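Local coordinates for NO-binding heme-dependent sensor protein (Shewanella oneidensis, PDB 4U9B) that binds a heme b group and, through it, senses nitric oxide as a gas-sensor protein of the H-NOX family, at residues P61-V66 with L138-E143. Residues are numbered along the deposited sequence; the frame is centred on the assembly and turned at random.
Sequences PIQDVV and LCFCAE. With ZN (zinc ion), chain D; HEM (protoporphyrin IX containing Fe), chain B.
V66 and C141 are the residues at which the backbones of 61-66 and 138-143 come nearest each other. The CG1 methyl of V66, anti to its backbone N (chi1 167°), lies 3.6 Å from C141 CB and also touches L138 CD2 at 3.9 Å. A beta-branched valine is short enough to let the backbones approach, and its methyl rests against C141 CB and backbone N, where a small residue suits the close spacing; all three residues are buried. Partly exposed Q63 and F140 make a looser contact, part CH-pi and part water-mediated. Q63 CB sits over the centre of the F140 ring, 3.8 Å from its centroid; the flat aromatic face suits this aliphatic carbon, while the polar amide end can hold a water. The Q63 chain bends at chi2 (-56°), setting CD beside the ring, and OE1 accepts a bond from a water that in turn accepts from F140 N at 3.0 Å. In this H-NOX fold the axes of 62-66 and 139-143 run at 38°, in the same general direction, and the start of helix 139-152 lies between heme and zinc: L138 CD1 packs on heme CAA, whereas C139 SG binds zinc at 2.3 Å together with H161, C164 and C172. An alanine in place of F140 would probably leave Q63 CB without its aromatic platform and open a gap between the helices on this side. Farther along, E143 forms a salt bridge with K67 of the facing helix.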
loop_
_atom_site.group_PDB
_atom_site.type_symbol
_atom_site.label_atom_id
_atom_site.label_comp_id
_atom_site.label_asym_id
_atom_site.label_seq_id
_atom_site.Cartn_x
_atom_site.Cartn_y
_atom_site.Cartn_z
ATOM N N PRO A 61 7.575 7.031 14.035
ATOM C CA PRO A 61 6.400 7.646 13.416
ATOM C C PRO A 61 5.555 6.564 12.774
ATOM O O PRO A 61 6.120 5.620 12.219
ATOM C CB PRO A 61 6.993 8.590 12.363
ATOM C CG PRO A 61 8.421 8.774 12.757
ATOM C CD PRO A 61 8.829 7.503 13.425
ATOM N N ILE A 62 4.237 6.682 12.866
ATOM C CA ILE A 62 3.352 5.688 12.283
ATOM C C ILE A 62 3.551 5.626 10.770
ATOM O O ILE A 62 3.484 4.552 10.167
ATOM C CB ILE A 62 1.862 5.989 12.610
ATOM C CG1 ILE A 62 0.961 4.869 12.100
ATOM C CG2 ILE A 62 1.414 7.316 12.029
ATOM C CD1 ILE A 62 1.205 3.610 12.794
ATOM N N GLN A 63 3.817 6.776 10.164
ATOM C CA GLN A 63 3.906 6.862 8.711
ATOM C C GLN A 63 5.117 6.113 8.156
ATOM O O GLN A 63 5.091 5.644 7.015
ATOM C CB GLN A 63 3.944 8.330 8.272
ATOM C CG GLN A 63 2.674 9.106 8.609
ATOM C CD GLN A 63 1.421 8.468 8.029
ATOM O OE1 GLN A 63 1.478 7.763 7.025
ATOM N NE2 GLN A 63 0.283 8.702 8.673
ATOM N N ASP A 64 6.174 5.999 8.953
ATOM C CA ASP A 64 7.354 5.248 8.539
ATOM C C ASP A 64 7.065 3.747 8.551
ATOM O O ASP A 64 7.552 3.004 7.697
ATOM C CB ASP A 64 8.546 5.564 9.443
ATOM C CG ASP A 64 9.198 6.902 9.116
ATOM O OD1 ASP A 64 9.092 7.368 7.961
ATOM O OD2 ASP A 64 9.830 7.486 10.019
ATOM N N VAL A 65 6.273 3.305 9.520
ATOM C CA VAL A 65 5.845 1.911 9.571
ATOM C C VAL A 65 4.933 1.613 8.385
ATOM O O VAL A 65 5.042 0.563 7.751
ATOM C CB VAL A 65 5.118 1.592 10.893
ATOM C CG1 VAL A 65 4.532 0.178 10.872
ATOM C CG2 VAL A 65 6.072 1.756 12.066
ATOM N N VAL A 66 4.040 2.553 8.088
ATOM C CA VAL A 66 3.098 2.404 6.982
ATOM C C VAL A 66 3.835 2.324 5.651
ATOM O O VAL A 66 3.457 1.557 4.766
ATOM C CB VAL A 66 2.087 3.573 6.967
ATOM C CG1 VAL A 66 1.307 3.627 5.656
ATOM C CG2 VAL A 66 1.128 3.447 8.148
ATOM N N LEU A 138 -3.537 7.108 3.188
ATOM C CA LEU A 138 -2.440 6.138 3.173
ATOM C C LEU A 138 -1.405 6.448 2.093
ATOM O O LEU A 138 -0.885 5.546 1.435
ATOM C CB LEU A 138 -3.000 4.727 2.971
ATOM C CG LEU A 138 -3.641 4.088 4.204
ATOM C CD1 LEU A 138 -4.478 2.883 3.803
ATOM C CD2 LEU A 138 -2.570 3.678 5.201
ATOM N N CYS A 139 -1.091 7.724 1.923
ATOM C CA CYS A 139 -0.135 8.134 0.899
ATOM C C CYS A 139 1.248 7.536 1.146
ATOM O O CYS A 139 2.002 7.298 0.203
ATOM C CB CYS A 139 -0.040 9.657 0.835
ATOM S SG CYS A 139 0.452 10.427 2.387
ATOM N N PHE A 140 1.584 7.283 2.407
ATOM C CA PHE A 140 2.889 6.710 2.717
ATOM C C PHE A 140 2.914 5.233 2.344
ATOM O O PHE A 140 3.971 4.685 2.022
ATOM C CB PHE A 140 3.241 6.908 4.194
ATOM C CG PHE A 140 3.938 8.210 4.476
ATOM C CD1 PHE A 140 3.230 9.397 4.512
ATOM C CD2 PHE A 140 5.305 8.243 4.699
ATOM C CE1 PHE A 140 3.869 10.595 4.769
ATOM C CE2 PHE A 140 5.950 9.441 4.956
ATOM C CZ PHE A 140 5.229 10.617 4.988
ATOM N N CYS A 141 1.750 4.594 2.369
ATOM C CA CYS A 141 1.637 3.222 1.891
ATOM C C CYS A 141 1.799 3.216 0.371
ATOM O O CYS A 141 2.426 2.318 -0.194
ATOM C CB CYS A 141 0.295 2.609 2.306
ATOM S SG CYS A 141 0.095 0.854 1.893
ATOM N N ALA A 142 1.242 4.232 -0.283
ATOM C CA ALA A 142 1.392 4.389 -1.728
ATOM C C ALA A 142 2.859 4.576 -2.089
ATOM O O ALA A 142 3.357 3.984 -3.051
ATOM C CB ALA A 142 0.571 5.573 -2.229
ATOM N N GLU A 143 3.548 5.411 -1.316
ATOM C CA GLU A 143 4.961 5.673 -1.553
ATOM C C GLU A 143 5.739 4.370 -1.409
ATOM O O GLU A 143 6.580 4.040 -2.244
ATOM C CB GLU A 143 5.489 6.745 -0.582
ATOM C CG GLU A 143 6.893 7.226 -0.905
ATOM C CD GLU A 143 7.339 8.415 -0.069
ATOM O OE1 GLU A 143 6.528 9.331 0.179
ATOM O OE2 GLU A 143 8.517 8.434 0.333
HETATM ZN ZN ZN D . 0.855 12.528 1.477
HETATM C CHA HEM B . -5.231 -0.714 -1.778
HETATM C CHB HEM B . -1.909 2.022 -3.992
HETATM C CHC HEM B . -0.560 -1.732 -6.708
HETATM C CHD HEM B . -4.610 -4.027 -5.348
HETATM C C1A HEM B . -4.318 0.281 -2.026
HETATM C C2A HEM B . -3.938 1.344 -1.116
HETATM C C3A HEM B . -3.019 2.092 -1.735
HETATM C C4A HEM B . -2.786 1.535 -3.049
HETATM C CMA HEM B . -2.308 3.336 -1.175
HETATM C CAA HEM B . -4.493 1.572 0.309
HETATM C CBA HEM B . -5.951 2.036 0.262
HETATM C CGA HEM B . -6.095 3.537 0.128
HETATM O O1A HEM B . -7.261 4.022 0.109
HETATM O O2A HEM B . -5.071 4.264 0.041
HETATM C C1B HEM B . -1.210 1.242 -4.880
HETATM C C2B HEM B . -0.014 1.632 -5.592
HETATM C C3B HEM B . 0.359 0.593 -6.362
HETATM C C4B HEM B . -0.586 -0.485 -6.128
HETATM C CMB HEM B . 0.615 3.036 -5.443
HETATM C CAB HEM B . 1.565 0.437 -7.319
HETATM C CBB HEM B . 2.661 1.200 -7.263
HETATM C C1C HEM B . -1.545 -2.690 -6.584
HETATM C C2C HEM B . -1.558 -3.976 -7.245
HETATM C C3C HEM B . -2.673 -4.628 -6.896
HETATM C C4C HEM B . -3.412 -3.769 -5.978
HETATM C CMC HEM B . -0.454 -4.479 -8.199
HETATM C CAC HEM B . -3.026 -6.049 -7.406
HETATM C CBC HEM B . -4.237 -6.601 -7.269
HETATM C C1D HEM B . -5.082 -3.407 -4.212
HETATM C C2D HEM B . -6.098 -3.960 -3.347
HETATM C C3D HEM B . -6.291 -2.930 -2.237
HETATM C C4D HEM B . -5.379 -1.853 -2.537
HETATM C CMD HEM B . -6.825 -5.310 -3.501
HETATM C CAD HEM B . -7.253 -3.016 -1.041
HETATM C CBD HEM B . -8.602 -2.400 -1.403
HETATM C CGD HEM B . -9.512 -2.494 -0.206
HETATM O O1D HEM B . -8.981 -2.646 0.921
HETATM O O2D HEM B . -10.760 -2.415 -0.373
HETATM N NA HEM B . -3.588 0.423 -3.194
HETATM N NB HEM B . -1.530 -0.051 -5.224
HETATM N NC HEM B . -2.693 -2.598 -5.819
HETATM N ND HEM B . -4.685 -2.170 -3.704
HETATM FE FE HEM B . -3.257 -1.012 -4.616
HETATM O O HOH W 1 0.025 7.605 5.005
#